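Local atomic coordinates of SnoaL-like domain-containing protein (Kribbella flavida, PDB entry 4LMI), a protein that is of unknown function but belongs to the SnoaL-like family of the NTF2 clan and may be a ketosteroid isomerase-like enzyme. Residues B[120-123]-B[124-128]; B[10-13]-B[14-18]; B[27-30]-B[31-34]; B[53-56]-B[57-61]. All coordinates share one frame; numbering follows the deposited sequence. Where two conformers were deposited one is given.

In the fold
Along the chain the order is contact 2 on helix 6-22, contact 3 where helix 26-31 runs into strand 33-34, contact 4 on helix 51-59, and finally contact 1 in the C-terminal arm. The three helical sites form one cluster: the centre of contact 3 lies about 11 Å from that of contact 2 and about 12 Å from that of contact 4, and Y17, F29 and Y54 join them on the helical side of the curved sheet. Contact 1 stands apart, its centre 38 to 45 Å from the others, because the arm leaves its own domain. It grips the second subunit, where R122 and H124 meet residues of the 57-61 segment, so the dimer brings together what one chain holds apart.

Contact 1. Residues B[120-123]-B[124-128]; sequences PGRE and HLVER
R122, E123 and H124 carry this local turn, in which the chain folds back round the carbonyl oxygen of R122. L125 N donates to R122 O at 2.8 Å from above the carbonyl plane, and V126 N adds a weak bond to the same oxygen at 3.1 Å. The R122 side chain sets out between its backbone N and carbonyl carbon (chi1 71°), and this brings its CG within 3.8 Å of V126 CG1, the two side chains meeting at a slant. The other methyl of V126, CG2, rests 3.5 Å from R122 O and so shields the oxygen that the turn is built on. An alanine at V126 would lack both methyls and would probably leave that carbonyl less covered and R122 CG without this contact, though the guanidinium would keep its own partners. E123 curls the opposite way along the chain: the bend at chi2 (86°) brings its carboxylate back to G121 N, which bonds to OE2 at 3.1 Å and more weakly to OE1. The H124 ring presents CE1 edge-on to G121 O at 3.6 Å, while L125 CG lies above one ring face, offset toward its rim. The backbone of G121 adopts angles at which a side chain would jam against the preceding carbonyl. Beyond the turn, the guanidinium of R122 forms salt bridges with E46 of the second subunit and with a bound buffer sulfonate. The turn lies in the loop between strand 104-111 and strand 127-128, and E127 and R128 pair antiparallel with a strand of the second subunit, continuing the sheet across the interface.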
loop_
_atom_site.group_PDB
_atom_site.type_symbol
_atom_site.label_atom_id
_atom_site.label_comp_id
_atom_site.label_asym_id
_atom_site.label_seq_id
_atom_site.Cartn_x
_atom_site.Cartn_y
_atom_site.Cartn_z
ATOM N N PRO B 120 -15.293 10.702 -14.395
ATOM C CA PRO B 120 -15.301 12.062 -14.953
ATOM C C PRO B 120 -15.414 13.152 -13.879
ATOM O O PRO B 120 -15.781 12.860 -12.739
ATOM C CB PRO B 120 -16.549 12.065 -15.846
ATOM C CG PRO B 120 -17.429 11.011 -15.267
ATOM C CD PRO B 120 -16.493 9.942 -14.791
ATOM N N GLY B 121 -15.080 14.390 -14.241
ATOM C CA GLY B 121 -15.302 15.535 -13.357
ATOM C C GLY B 121 -14.071 16.269 -12.855
ATOM O O GLY B 121 -14.192 17.324 -12.228
ATOM N N ARG B 122 -12.886 15.723 -13.126
ATOM C CA ARG B 122 -11.634 16.345 -12.684
ATOM C C ARG B 122 -10.632 16.538 -13.824
ATOM O O ARG B 122 -9.451 16.807 -13.582
ATOM C CB ARG B 122 -11.006 15.541 -11.541
ATOM C CG ARG B 122 -10.428 14.199 -11.960
ATOM C CD ARG B 122 -10.927 13.132 -11.021
ATOM N NE ARG B 122 -10.184 11.880 -11.096
ATOM C CZ ARG B 122 -10.452 10.832 -10.325
ATOM N NH1 ARG B 122 -11.442 10.908 -9.442
ATOM N NH2 ARG B 122 -9.740 9.717 -10.430
ATOM N N GLU B 123 -11.116 16.410 -15.058
ATOM C CA GLU B 123 -10.299 16.615 -16.256
ATOM C C GLU B 123 -9.525 17.933 -16.208
ATOM O O GLU B 123 -8.387 18.006 -16.672
ATOM C CB GLU B 123 -11.167 16.570 -17.517
ATOM C CG GLU B 123 -11.956 15.278 -17.711
ATOM C CD GLU B 123 -13.301 15.274 -16.996
ATOM O OE1 GLU B 123 -13.628 16.255 -16.290
ATOM O OE2 GLU B 123 -14.040 14.277 -17.144
ATOM N N HIS B 124 -10.145 18.963 -15.632
ATOM C CA HIS B 124 -9.546 20.301 -15.548
ATOM C C HIS B 124 -8.442 20.412 -14.526
ATOM O O HIS B 124 -7.682 21.386 -14.523
ATOM C CB HIS B 124 -10.627 21.365 -15.313
ATOM C CG HIS B 124 -11.291 21.287 -13.953
ATOM N ND1 HIS B 124 -12.240 20.376 -13.660
ATOM C CD2 HIS B 124 -11.121 22.063 -12.805
ATOM C CE1 HIS B 124 -12.652 20.550 -12.387
ATOM N NE2 HIS B 124 -11.966 21.583 -11.864
ATOM N N LEU B 125 -8.333 19.414 -13.654
ATOM C CA LEU B 125 -7.320 19.419 -12.595
ATOM C C LEU B 125 -6.176 18.441 -12.831
ATOM O O LEU B 125 -5.114 18.571 -12.218
ATOM C CB LEU B 125 -7.963 19.135 -11.234
ATOM C CG LEU B 125 -8.915 20.207 -10.696
ATOM C CD1 LEU B 125 -9.609 19.713 -9.438
ATOM C CD2 LEU B 125 -8.188 21.521 -10.435
ATOM N N VAL B 126 -6.391 17.465 -13.708
ATOM C CA VAL B 126 -5.406 16.400 -13.917
ATOM C C VAL B 126 -4.587 16.556 -15.193
ATOM O O VAL B 126 -5.043 17.139 -16.182
ATOM C CB VAL B 126 -6.040 14.984 -13.883
ATOM C CG1 VAL B 126 -6.741 14.742 -12.558
ATOM C CG2 VAL B 126 -7.000 14.771 -15.049
ATOM N N GLU B 127 -3.362 16.048 -15.141
ATOM C CA GLU B 127 -2.564 15.802 -16.328
ATOM C C GLU B 127 -2.480 14.287 -16.474
ATOM O O GLU B 127 -2.201 13.580 -15.499
ATOM C CB GLU B 127 -1.170 16.412 -16.166
ATOM C CG GLU B 127 -0.308 16.368 -17.416
ATOM C CD GLU B 127 1.124 16.807 -17.159
ATOM O OE1 GLU B 127 1.714 16.380 -16.141
ATOM O OE2 GLU B 127 1.664 17.576 -17.983
ATOM N N ARG B 128 -2.751 13.788 -17.678
ATOM C CA ARG B 128 -2.649 12.355 -17.958
ATOM C C ARG B 128 -1.231 11.999 -18.400
ATOM O O ARG B 128 -0.787 12.399 -19.475
ATOM C CB ARG B 128 -3.672 11.911 -19.015
ATOM C CG ARG B 128 -5.131 12.128 -18.640
ATOM C CD ARG B 128 -5.497 11.503 -17.297
ATOM N NE ARG B 128 -5.509 10.038 -17.315
ATOM C CZ ARG B 128 -6.494 9.297 -17.819
ATOM N NH1 ARG B 128 -7.544 9.871 -18.375
ATOM N NH2 ARG B 128 -6.415 7.977 -17.782
#

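Contact 2. Residues B[10-13]-B[14-18]; sequences TRAL and ARKYF
A14 and T10 meet on the inner side of helix 6-22, where the packing is tight. A14 N bonds to T10 O at 2.8 Å with a nearly straight N-H (168°), approaching almost in line with the C=O, and the methyl CB of A14 sits 3.4 Å from the same oxygen. That methyl also lies against L98 and A79 of the sheet. One turn further, Y17 N reaches L13 O at 2.9 Å and Y17 CB lies 3.5 Å from that oxygen. Y17 holds CG opposite its backbone N (chi1 172°), which sends the ring away from L13 toward V105 and V108, and its hydroxyl bonds to that of Y54. The outer side is looser. K16 N takes A12 O at 3.1 Å, and the aliphatic part of K16 runs along the same carbonyl with CG 3.4 Å away. A bend at chi4 (66°) turns the ammonium back, where a water donates to A12 O at 2.7 Å and accepts from K16 NZ; since K16 has two conformers, this bridge is doubtful as a fixed feature. R15 meets the carbonyl oxygens of R11 and A12 through CB and then leaves this turn for V69 and L72 of strand 65-75, whereas R11 pairs with E8 and with D75 of the second subunit. Apolar side chains face the sheet, while K16 and its water lie on the outer side and R11 and R15 reach along the edge strand 65-75: this is the amphipathic pattern of the long N-terminal helix that lies against the curved sheet in the NTF2-like fold.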
loop_
_atom_site.group_PDB
_atom_site.type_symbol
_atom_site.label_atom_id
_atom_site.label_comp_id
_atom_site.label_asym_id
_atom_site.label_seq_id
_atom_site.Cartn_x
_atom_site.Cartn_y
_atom_site.Cartn_z
ATOM N N THR B 10 13.323 -5.400 10.849
ATOM C CA THR B 10 12.188 -5.512 9.933
ATOM C C THR B 10 12.576 -5.141 8.504
ATOM O O THR B 10 12.191 -5.836 7.550
ATOM C CB THR B 10 11.032 -4.628 10.427
ATOM O OG1 THR B 10 10.561 -5.163 11.668
ATOM C CG2 THR B 10 9.875 -4.586 9.422
ATOM N N ARG B 11 13.338 -4.057 8.351
ATOM C CA ARG B 11 13.796 -3.645 7.021
ATOM C C ARG B 11 14.566 -4.768 6.316
ATOM O O ARG B 11 14.271 -5.103 5.166
ATOM C CB ARG B 11 14.653 -2.376 7.086
ATOM C CG ARG B 11 14.854 -1.713 5.725
ATOM C CD ARG B 11 15.827 -0.537 5.767
ATOM N NE ARG B 11 15.525 0.391 6.857
ATOM C CZ ARG B 11 14.561 1.309 6.826
ATOM N NH1 ARG B 11 13.802 1.445 5.744
ATOM N NH2 ARG B 11 14.357 2.097 7.880
ATOM N N ALA B 12 15.540 -5.348 7.017
ATOM C CA ALA B 12 16.354 -6.435 6.473
ATOM C C ALA B 12 15.487 -7.649 6.146
ATOM O O ALA B 12 15.674 -8.289 5.101
ATOM C CB ALA B 12 17.468 -6.814 7.449
ATOM N N LEU B 13 14.523 -7.947 7.020
ATOM C CA LEU B 13 13.670 -9.110 6.819
ATOM C C LEU B 13 12.726 -8.934 5.622
ATOM O O LEU B 13 12.556 -9.865 4.831
ATOM C CB LEU B 13 12.900 -9.463 8.099
ATOM C CG LEU B 13 12.057 -10.747 8.060
ATOM C CD1 LEU B 13 12.922 -11.984 7.861
ATOM C CD2 LEU B 13 11.232 -10.883 9.329
ATOM N N ALA B 14 12.131 -7.747 5.488
ATOM C CA ALA B 14 11.260 -7.431 4.339
ATOM C C ALA B 14 12.019 -7.543 3.021
ATOM O O ALA B 14 11.485 -8.053 2.031
ATOM C CB ALA B 14 10.658 -6.041 4.479
ATOM N N ARG B 15 13.260 -7.056 3.007
ATOM C CA ARG B 15 14.099 -7.168 1.814
ATOM C C ARG B 15 14.325 -8.640 1.448
ATOM O O ARG B 15 14.174 -9.023 0.280
ATOM C CB ARG B 15 15.431 -6.412 1.994
ATOM C CG ARG B 15 16.357 -6.468 0.784
ATOM C CD ARG B 15 15.766 -5.764 -0.436
ATOM N NE ARG B 15 15.659 -4.318 -0.234
ATOM C CZ ARG B 15 15.169 -3.458 -1.123
ATOM N NH1 ARG B 15 14.726 -3.889 -2.301
ATOM N NH2 ARG B 15 15.121 -2.164 -0.829
ATOM N N LYS B 16 14.671 -9.453 2.447
ATOM C CA LYS B 16 14.907 -10.887 2.253
ATOM C C LYS B 16 13.656 -11.632 1.789
ATOM O O LYS B 16 13.742 -12.549 0.968
ATOM C CB LYS B 16 15.455 -11.524 3.532
ATOM C CG LYS B 16 16.913 -11.201 3.803
ATOM C CD LYS B 16 17.506 -12.127 4.854
ATOM C CE LYS B 16 18.903 -11.682 5.259
ATOM N NZ LYS B 16 18.894 -10.371 5.965
ATOM N N TYR B 17 12.503 -11.239 2.326
ATOM C CA TYR B 17 11.217 -11.840 1.949
ATOM C C TYR B 17 10.993 -11.691 0.443
ATOM O O TYR B 17 10.695 -12.668 -0.254
ATOM C CB TYR B 17 10.079 -11.205 2.756
ATOM C CG TYR B 17 8.682 -11.601 2.330
ATOM C CD1 TYR B 17 8.038 -10.933 1.287
ATOM C CD2 TYR B 17 7.988 -12.618 2.991
ATOM C CE1 TYR B 17 6.757 -11.283 0.895
ATOM C CE2 TYR B 17 6.699 -12.973 2.608
ATOM C CZ TYR B 17 6.092 -12.298 1.560
ATOM O OH TYR B 17 4.821 -12.629 1.168
ATOM N N PHE B 18 11.176 -10.475 -0.061
ATOM C CA PHE B 18 10.992 -10.237 -1.491
ATOM C C PHE B 18 12.093 -10.820 -2.375
ATOM O O PHE B 18 11.801 -11.306 -3.471
ATOM C CB PHE B 18 10.689 -8.764 -1.778
ATOM C CG PHE B 18 9.302 -8.376 -1.368
ATOM C CD1 PHE B 18 8.216 -8.626 -2.209
ATOM C CD2 PHE B 18 9.062 -7.829 -0.114
ATOM C CE1 PHE B 18 6.929 -8.305 -1.817
ATOM C CE2 PHE B 18 7.770 -7.511 0.282
ATOM C CZ PHE B 18 6.707 -7.750 -0.568
HETATM O O HOH W 1 18.183 -8.232 3.986
#

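Contact 3. Residues B[27-30]-B[31-34]; sequences EEFA and ALLA
The helix-to-strand junction of this NTF2-like domain, where helix 26-31 gives way to strand 33-34, is made by F29 and A30 meeting L32 and L33. The helical spacing is kept by A31 N, which bonds to E27 O at 3.1 Å. It then tightens: L32 N takes F29 O at 3.2 Å, with only a weak bond to E28 O, and L33 N takes A30 O at 3.1 Å. Both tighter donors stand well above the plane of the carbonyl they use, as the winding of the chain changes. L32 has its CG wedged between backbone N and carbonyl carbon (chi1 51°), so that CG comes within 3.2 Å of F29 O and CD1 within 3.3 Å. The ring of F29 receives two methyls obliquely: L32 CD1 approaches CD1 of the ring at 4.3 Å, and L33 CD1 lies 3.9 Å from CE2. With an alanine in place of L32, the F29 carbonyl and the ring's CD1 side would probably lose part of their apolar cover, opening a gap toward L13 and T20 of helix 6-22. F29 also packs on Y17 and Y54, and the backbones of L32 and A34 bond to V105. The result is the end of a helix with its apolar side chains turned inward, tying the short second helix to the sheet, an arrangement that fits the helical side of the cone-shaped NTF2-like fold.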
loop_
_atom_site.group_PDB
_atom_site.type_symbol
_atom_site.label_atom_id
_atom_site.label_comp_id
_atom_site.label_asym_id
_atom_site.label_seq_id
_atom_site.Cartn_x
_atom_site.Cartn_y
_atom_site.Cartn_z
ATOM N N GLU B 27 13.468 -22.854 0.321
ATOM C CA GLU B 27 13.958 -23.177 1.661
ATOM C C GLU B 27 14.227 -21.903 2.470
ATOM O O GLU B 27 13.824 -21.804 3.627
ATOM C CB GLU B 27 15.203 -24.066 1.612
ATOM C CG GLU B 27 15.566 -24.667 2.967
ATOM C CD GLU B 27 16.870 -25.445 2.956
ATOM O OE1 GLU B 27 17.584 -25.425 1.929
ATOM O OE2 GLU B 27 17.186 -26.078 3.986
ATOM N N GLU B 28 14.889 -20.931 1.850
ATOM C CA GLU B 28 15.206 -19.667 2.513
ATOM C C GLU B 28 13.951 -18.836 2.785
ATOM O O GLU B 28 13.826 -18.225 3.848
ATOM C CB GLU B 28 16.233 -18.863 1.703
ATOM C CG GLU B 28 17.608 -19.518 1.606
ATOM C CD GLU B 28 17.798 -20.371 0.356
ATOM O OE1 GLU B 28 16.815 -20.944 -0.176
ATOM O OE2 GLU B 28 18.955 -20.477 -0.094
ATOM N N PHE B 29 13.022 -18.832 1.828
ATOM C CA PHE B 29 11.739 -18.143 1.984
ATOM C C PHE B 29 10.920 -18.743 3.136
ATOM O O PHE B 29 10.446 -18.015 4.012
ATOM C CB PHE B 29 10.953 -18.196 0.664
ATOM C CG PHE B 29 9.632 -17.483 0.699
ATOM C CD1 PHE B 29 9.571 -16.094 0.663
ATOM C CD2 PHE B 29 8.436 -18.208 0.727
ATOM C CE1 PHE B 29 8.348 -15.436 0.679
ATOM C CE2 PHE B 29 7.209 -17.555 0.738
ATOM C CZ PHE B 29 7.165 -16.167 0.715
ATOM N N ALA B 30 10.768 -20.065 3.140
ATOM C CA ALA B 30 10.060 -20.751 4.226
ATOM C C ALA B 30 10.668 -20.451 5.605
ATOM O O ALA B 30 9.929 -20.281 6.580
ATOM C CB ALA B 30 9.998 -22.251 3.975
ATOM N N ALA B 31 12.000 -20.366 5.673
ATOM C CA ALA B 31 12.704 -20.146 6.949
ATOM C C ALA B 31 12.497 -18.755 7.554
ATOM O O ALA B 31 12.726 -18.560 8.746
ATOM C CB ALA B 31 14.193 -20.457 6.816
ATOM N N LEU B 32 12.070 -17.786 6.749
ATOM C CA LEU B 32 11.771 -16.467 7.300
ATOM C C LEU B 32 10.299 -16.269 7.681
ATOM O O LEU B 32 9.927 -15.206 8.178
ATOM C CB LEU B 32 12.276 -15.337 6.391
ATOM C CG LEU B 32 11.923 -15.330 4.914
ATOM C CD1 LEU B 32 10.499 -14.823 4.701
ATOM C CD2 LEU B 32 12.927 -14.470 4.155
ATOM N N LEU B 33 9.474 -17.291 7.460
ATOM C CA LEU B 33 8.054 -17.220 7.807
ATOM C C LEU B 33 7.798 -17.870 9.153
ATOM O O LEU B 33 8.345 -18.935 9.440
ATOM C CB LEU B 33 7.207 -17.937 6.758
ATOM C CG LEU B 33 7.346 -17.529 5.293
ATOM C CD1 LEU B 33 6.624 -18.541 4.416
ATOM C CD2 LEU B 33 6.828 -16.114 5.060
ATOM N N ALA B 34 6.956 -17.237 9.970
ATOM C CA ALA B 34 6.479 -17.853 11.211
ATOM C C ALA B 34 5.696 -19.124 10.887
ATOM O O ALA B 34 5.011 -19.191 9.863
ATOM C CB ALA B 34 5.601 -16.876 11.979
#

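Contact 4. Residues B[53-56]-B[57-61]; sequences DYLR and FNQEY
N58 stands upright on Y54: its amide plane is turned 83° from the phenol ring, and ND2 hangs 3.3 Å above the ring plane, over the centre of one face. The same ND2 also bonds to Y54 O at 2.9 Å, with a bent N-H angle of 131°, while the backbone N58 N reaches that oxygen at 3.2 Å from the opposite face of the carbonyl. Two donors thus grip Y54 O, and the amide is held with a hydrogen-bonding end and an aromatic cushion at once. A water links N58 OD1, to which it donates at 2.7 Å, with Y54 OH, which also hydrogen-bonds to Y17 OH on helix 6-22. F57 CD2 comes obliquely to the CE1 corner of the same Y54 ring, 3.9 Å away. L55 and Q59 cross likewise, L55 CG resting 3.8 Å from Q59 CD. R56, bent at chi3 (79°), forms a salt bridge from NH2 to E60 OE2 at 3.0 Å; the oxygen lies over a face of the guanidinium, whose plane is steep to the carboxylate. This helix has a charged pair on its outer side, where E60 also packs on H124 of the second subunit, and a polar-aromatic one on the other, where N58 and Y61 touch bound buffer. With ND2 engaged by Y54, OD1 is turned to the water and the buffer molecule, consistent with a pocket-lining role.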
loop_
_atom_site.group_PDB
_atom_site.type_symbol
_atom_site.label_atom_id
_atom_site.label_comp_id
_atom_site.label_asym_id
_atom_site.label_seq_id
_atom_site.Cartn_x
_atom_site.Cartn_y
_atom_site.Cartn_z
ATOM N N ASP B 53 0.774 -24.265 4.181
ATOM C CA ASP B 53 -0.171 -23.888 3.125
ATOM C C ASP B 53 0.284 -22.669 2.333
ATOM O O ASP B 53 0.117 -22.624 1.115
ATOM C CB ASP B 53 -1.576 -23.662 3.686
ATOM C CG ASP B 53 -2.271 -24.959 4.064
ATOM O OD1 ASP B 53 -1.725 -26.046 3.790
ATOM O OD2 ASP B 53 -3.372 -24.888 4.644
ATOM N N TYR B 54 0.870 -21.690 3.022
ATOM C CA TYR B 54 1.324 -20.477 2.352
ATOM C C TYR B 54 2.472 -20.786 1.391
ATOM O O TYR B 54 2.490 -20.281 0.266
ATOM C CB TYR B 54 1.682 -19.369 3.350
ATOM C CG TYR B 54 2.036 -18.054 2.678
ATOM C CD1 TYR B 54 1.180 -17.475 1.735
ATOM C CD2 TYR B 54 3.222 -17.392 2.984
ATOM C CE1 TYR B 54 1.507 -16.280 1.109
ATOM C CE2 TYR B 54 3.551 -16.190 2.376
ATOM C CZ TYR B 54 2.692 -15.639 1.441
ATOM O OH TYR B 54 3.030 -14.450 0.837
ATOM N N LEU B 55 3.392 -21.652 1.818
ATOM C CA LEU B 55 4.502 -22.071 0.964
ATOM C C LEU B 55 3.976 -22.768 -0.293
ATOM O O LEU B 55 4.389 -22.442 -1.404
ATOM C CB LEU B 55 5.485 -22.974 1.727
ATOM C CG LEU B 55 6.721 -23.467 0.959
ATOM C CD1 LEU B 55 7.575 -22.316 0.433
ATOM C CD2 LEU B 55 7.552 -24.414 1.817
ATOM N N ARG B 56 3.049 -23.704 -0.106
ATOM C CA ARG B 56 2.411 -24.416 -1.220
ATOM C C ARG B 56 1.746 -23.471 -2.222
ATOM O O ARG B 56 1.904 -23.645 -3.430
ATOM C CB ARG B 56 1.386 -25.431 -0.708
ATOM C CG ARG B 56 1.988 -26.653 -0.036
ATOM C CD ARG B 56 0.980 -27.789 0.045
ATOM N NE ARG B 56 0.850 -28.492 -1.232
ATOM C CZ ARG B 56 -0.074 -29.415 -1.500
ATOM N NH1 ARG B 56 -0.975 -29.757 -0.585
ATOM N NH2 ARG B 56 -0.100 -29.994 -2.693
ATOM N N PHE B 57 1.014 -22.476 -1.714
ATOM C CA PHE B 57 0.348 -21.464 -2.543
ATOM C C PHE B 57 1.341 -20.780 -3.477
ATOM O O PHE B 57 1.079 -20.633 -4.673
ATOM C CB PHE B 57 -0.377 -20.440 -1.647
ATOM C CG PHE B 57 -0.751 -19.152 -2.339
ATOM C CD1 PHE B 57 -1.827 -19.099 -3.218
ATOM C CD2 PHE B 57 -0.051 -17.977 -2.072
ATOM C CE1 PHE B 57 -2.179 -17.908 -3.839
ATOM C CE2 PHE B 57 -0.402 -16.781 -2.689
ATOM C CZ PHE B 57 -1.466 -16.750 -3.577
ATOM N N ASN B 58 2.486 -20.380 -2.927
ATOM C CA ASN B 58 3.541 -19.763 -3.720
ATOM C C ASN B 58 4.194 -20.720 -4.722
ATOM O O ASN B 58 4.477 -20.334 -5.858
ATOM C CB ASN B 58 4.584 -19.124 -2.801
ATOM C CG ASN B 58 4.061 -17.872 -2.129
ATOM O OD1 ASN B 58 3.921 -16.826 -2.769
ATOM N ND2 ASN B 58 3.750 -17.973 -0.842
ATOM N N GLN B 59 4.411 -21.964 -4.300
ATOM C CA GLN B 59 5.025 -22.985 -5.153
ATOM C C GLN B 59 4.105 -23.462 -6.284
ATOM O O GLN B 59 4.570 -23.767 -7.388
ATOM C CB GLN B 59 5.495 -24.172 -4.311
ATOM C CG GLN B 59 6.696 -23.867 -3.422
ATOM C CD GLN B 59 7.024 -24.999 -2.466
ATOM O OE1 GLN B 59 6.138 -25.719 -2.010
ATOM N NE2 GLN B 59 8.303 -25.156 -2.152
ATOM N N GLU B 60 2.803 -23.515 -6.007
ATOM C CA GLU B 60 1.818 -23.972 -6.990
ATOM C C GLU B 60 1.377 -22.882 -7.969
ATOM O O GLU B 60 0.606 -23.155 -8.889
ATOM C CB GLU B 60 0.590 -24.554 -6.292
ATOM C CG GLU B 60 0.831 -25.896 -5.618
ATOM C CD GLU B 60 -0.396 -26.419 -4.899
ATOM O OE1 GLU B 60 -1.515 -25.926 -5.169
ATOM O OE2 GLU B 60 -0.243 -27.331 -4.064
ATOM N N TYR B 61 1.874 -21.659 -7.781
ATOM C CA TYR B 61 1.428 -20.532 -8.597
ATOM C C TYR B 61 1.906 -20.626 -10.048
ATOM O O TYR B 61 3.113 -20.703 -10.304
ATOM C CB TYR B 61 1.833 -19.191 -7.980
ATOM C CG TYR B 61 0.955 -18.067 -8.465
ATOM C CD1 TYR B 61 1.252 -17.384 -9.643
ATOM C CD2 TYR B 61 -0.198 -17.709 -7.764
ATOM C CE1 TYR B 61 0.435 -16.366 -10.105
ATOM C CE2 TYR B 61 -1.020 -16.687 -8.214
ATOM C CZ TYR B 61 -0.699 -16.021 -9.384
ATOM O OH TYR B 61 -1.504 -15.008 -9.842
HETATM O O HOH W 2 2.549 -14.712 -1.811
#